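Local coordinates for 4-hydroxy-tetrahydrodipicolinate synthase (Methylacidiphilum fumariolicum SolV, PDB 6T3T) that catalyses the condensation of pyruvate with aspartate beta-semialdehyde to 4-hydroxy-tetrahydrodipicolinate, a step of lysine biosynthesis through the diaminopimelate pathway, at the interface of chains A and B. Coordinates in Å, arbitrary orientation; residue numbers count along the deposited sequence, not the author numbering. Chains: chain A/B, 4-hydroxy-tetrahydrodipicolinate synthase.

The interface of chains A and B. Residues chain A 172-173, 175-176; chain B 235, 238-239, 292.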
ATOM      1  N   SER A 172       2.449   6.535  19.648  1.00 17.43           N
ATOM      2  CA  SER A 172       1.466   7.351  20.364  1.00 22.53           C
ATOM      3  C   SER A 172       0.255   6.532  20.790  1.00 21.04           C
ATOM      4  O   SER A 172      -0.274   6.733  21.890  1.00 22.71           O
ATOM      5  CB  SER A 172       1.006   8.536  19.503  1.00 16.64           C
ATOM      6  OG  SER A 172       2.048   9.468  19.323  1.00 22.29           O
ATOM      7  N   GLN A 173      -0.221   5.623  19.924  1.00 23.04           N
ATOM      8  CA  GLN A 173      -1.347   4.765  20.302  1.00 20.28           C
ATOM      9  C   GLN A 173      -0.961   3.810  21.430  1.00 20.96           C
ATOM     10  O   GLN A 173      -1.744   3.584  22.365  1.00 22.43           O
ATOM     11  CB  GLN A 173      -1.861   3.985  19.081  1.00 23.62           C
ATOM     12  CG  GLN A 173      -2.737   4.830  18.115  1.00 31.73           C
ATOM     13  CD  GLN A 173      -2.807   4.288  16.676  1.00 34.39           C
ATOM     14  OE1 GLN A 173      -1.974   3.490  16.258  1.00 38.22           O
ATOM     15  NE2 GLN A 173      -3.794   4.757  15.911  1.00 41.15           N
ATOM     16  N   VAL A 175       1.359   4.246  23.774  1.00 23.53           N
ATOM     17  CA  VAL A 175       1.446   4.979  25.038  1.00 20.24           C
ATOM     18  C   VAL A 175       0.045   5.349  25.547  1.00 26.27           C
ATOM     19  O   VAL A 175      -0.231   5.239  26.748  1.00 26.91           O
ATOM     20  CB  VAL A 175       2.393   6.192  24.919  1.00 23.91           C
ATOM     21  CG1 VAL A 175       3.802   5.730  24.604  1.00 21.27           C
ATOM     22  CG2 VAL A 175       1.969   7.095  23.843  1.00 32.19           C
ATOM     23  N   GLU A 176      -0.885   5.716  24.651  1.00 22.50           N
ATOM     24  CA  GLU A 176      -2.269   5.912  25.097  1.00 26.62           C
ATOM     25  C   GLU A 176      -2.806   4.673  25.799  1.00 27.86           C
ATOM     26  O   GLU A 176      -3.484   4.778  26.823  1.00 27.15           O
ATOM     27  CB  GLU A 176      -3.215   6.171  23.919  1.00 24.89           C
ATOM     28  CG  GLU A 176      -3.731   7.567  23.693  1.00 36.17           C
ATOM     29  CD  GLU A 176      -4.338   8.230  24.918  1.00 32.46           C
ATOM     30  OE1 GLU A 176      -5.429   7.849  25.402  1.00 41.03           O
ATOM     31  OE2 GLU A 176      -3.713   9.199  25.367  1.00 32.86           O
TER
ATOM     32  N   GLN B 235       0.570  14.058  24.164  1.00 20.48           N
ATOM     33  CA  GLN B 235      -0.166  12.902  24.616  1.00 19.66           C
ATOM     34  C   GLN B 235      -1.548  13.335  25.123  1.00 21.32           C
ATOM     35  O   GLN B 235      -2.521  12.618  24.910  1.00 17.28           O
ATOM     36  CB  GLN B 235       0.539  12.219  25.853  1.00 26.61           C
ATOM     37  CG  GLN B 235       1.357  10.820  25.869  1.00 41.97           C
ATOM     38  CD  GLN B 235       2.441  10.846  27.073  1.00 34.69           C
ATOM     39  OE1 GLN B 235       2.111  11.359  28.171  1.00 47.06           O
ATOM     40  NE2 GLN B 235       3.641  10.298  26.862  1.00 32.03           N
ATOM     41  N   TYR B 238      -3.461  13.952  21.770  1.00 14.85           N
ATOM     42  CA  TYR B 238      -3.370  12.935  20.732  1.00 15.23           C
ATOM     43  C   TYR B 238      -4.717  12.323  20.358  1.00 14.86           C
ATOM     44  O   TYR B 238      -4.972  12.166  19.155  1.00 16.98           O
ATOM     45  CB  TYR B 238      -2.370  11.848  21.141  1.00 19.84           C
ATOM     46  CG  TYR B 238      -2.362  10.772  20.107  1.00 18.48           C
ATOM     47  CD1 TYR B 238      -1.766  11.001  18.885  1.00 19.41           C
ATOM     48  CD2 TYR B 238      -3.034   9.582  20.309  1.00 17.00           C
ATOM     49  CE1 TYR B 238      -1.781  10.083  17.918  1.00 17.64           C
ATOM     50  CE2 TYR B 238      -3.054   8.622  19.325  1.00 22.53           C
ATOM     51  CZ  TYR B 238      -2.421   8.882  18.130  1.00 23.50           C
ATOM     52  OH  TYR B 238      -2.427   7.964  17.114  1.00 26.17           O
ATOM     53  N   PRO B 239      -5.591  11.930  21.293  1.00 19.58           N
ATOM     54  CA  PRO B 239      -6.894  11.358  20.879  1.00 18.71           C
ATOM     55  C   PRO B 239      -7.743  12.311  20.067  1.00 20.76           C
ATOM     56  O   PRO B 239      -8.451  11.882  19.145  1.00 16.89           O
ATOM     57  CB  PRO B 239      -7.563  11.020  22.219  1.00 20.57           C
ATOM     58  CG  PRO B 239      -6.421  10.772  23.147  1.00 23.26           C
ATOM     59  CD  PRO B 239      -5.357  11.759  22.749  1.00 15.17           C
ATOM     60  N   LYS B 292      -8.711  17.034  30.304  1.00 22.23           N
ATOM     61  CA  LYS B 292      -7.287  16.782  30.484  1.00 20.34           C
ATOM     62  C   LYS B 292      -6.475  18.065  30.401  1.00 23.03           C
ATOM     63  O   LYS B 292      -5.486  18.232  31.131  1.00 26.07           O
ATOM     64  CB  LYS B 292      -6.800  15.771  29.448  1.00 25.25           C
ATOM     65  CG  LYS B 292      -7.406  14.390  29.594  1.00 22.87           C
ATOM     66  CD  LYS B 292      -7.044  13.557  28.378  1.00 29.45           C
ATOM     67  CE  LYS B 292      -7.503  12.119  28.535  1.00 34.44           C
ATOM     68  NZ  LYS B 292      -7.428  11.332  27.284  1.00 34.39           N
TER
HETATM   69  O   HOH W   1      -4.373  11.458  26.379  1.00 22.09           O
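A helix-to-helix patch joins two copies of this DapA-family TIM-barrel lyase, with B:Tyr238 packed against A:Ser172 and A:Gln173. It is part of a two-fold symmetric subunit boundary in the homotetramer, a dimer of dimers; a twin patch has the chains exchanged. Helix 168-177 of chain A meets helix 227-243 of chain B. The patch centre lies about 18 Å from A:Lys162, the Schiff-base lysine. B:Tyr238 has CG anti to its backbone N (chi1 176°), which points the ring across to chain A. A:Ser172 CB sits over one ring face, offset toward the rim, 3.6 Å from B:Tyr238 CE1 in a CH-pi contact. At the ring tip, the phenol oxygen OH of B:Tyr238 lies 3.3 Å from A:Gln173 CG. The A:Gln173 amide plane stands nearly perpendicular to the ring, at 85°. A:Glu176 CG touches the ring rim at B:Tyr238 CD2, 4.0 Å away. An alanine in place of B:Tyr238 would probably open a gap beside A:Ser172 CB and leave the A:Gln173 and A:Glu176 chains freer to turn. The A:Glu176 chain bends at chi2 (-51°), and its carboxylate carbon CD packs 3.7 Å from B:Pro239 CG. No direct polar bond crosses this patch. Instead, a water lies 2.6 Å from the carboxylate oxygen OE2 of A:Glu176. The same water lies 2.6 Å from the backbone O of B:Gln235 and is also approached by the B:Lys292 amine. B:Lys292 NZ remains 4.4 Å from A:Glu176 OE1, too far for a salt bridge, though its positive charge may still help to stabilise the carboxylate's negative one. A:Val175 lies beside the B:Gln235 side chain without close contact.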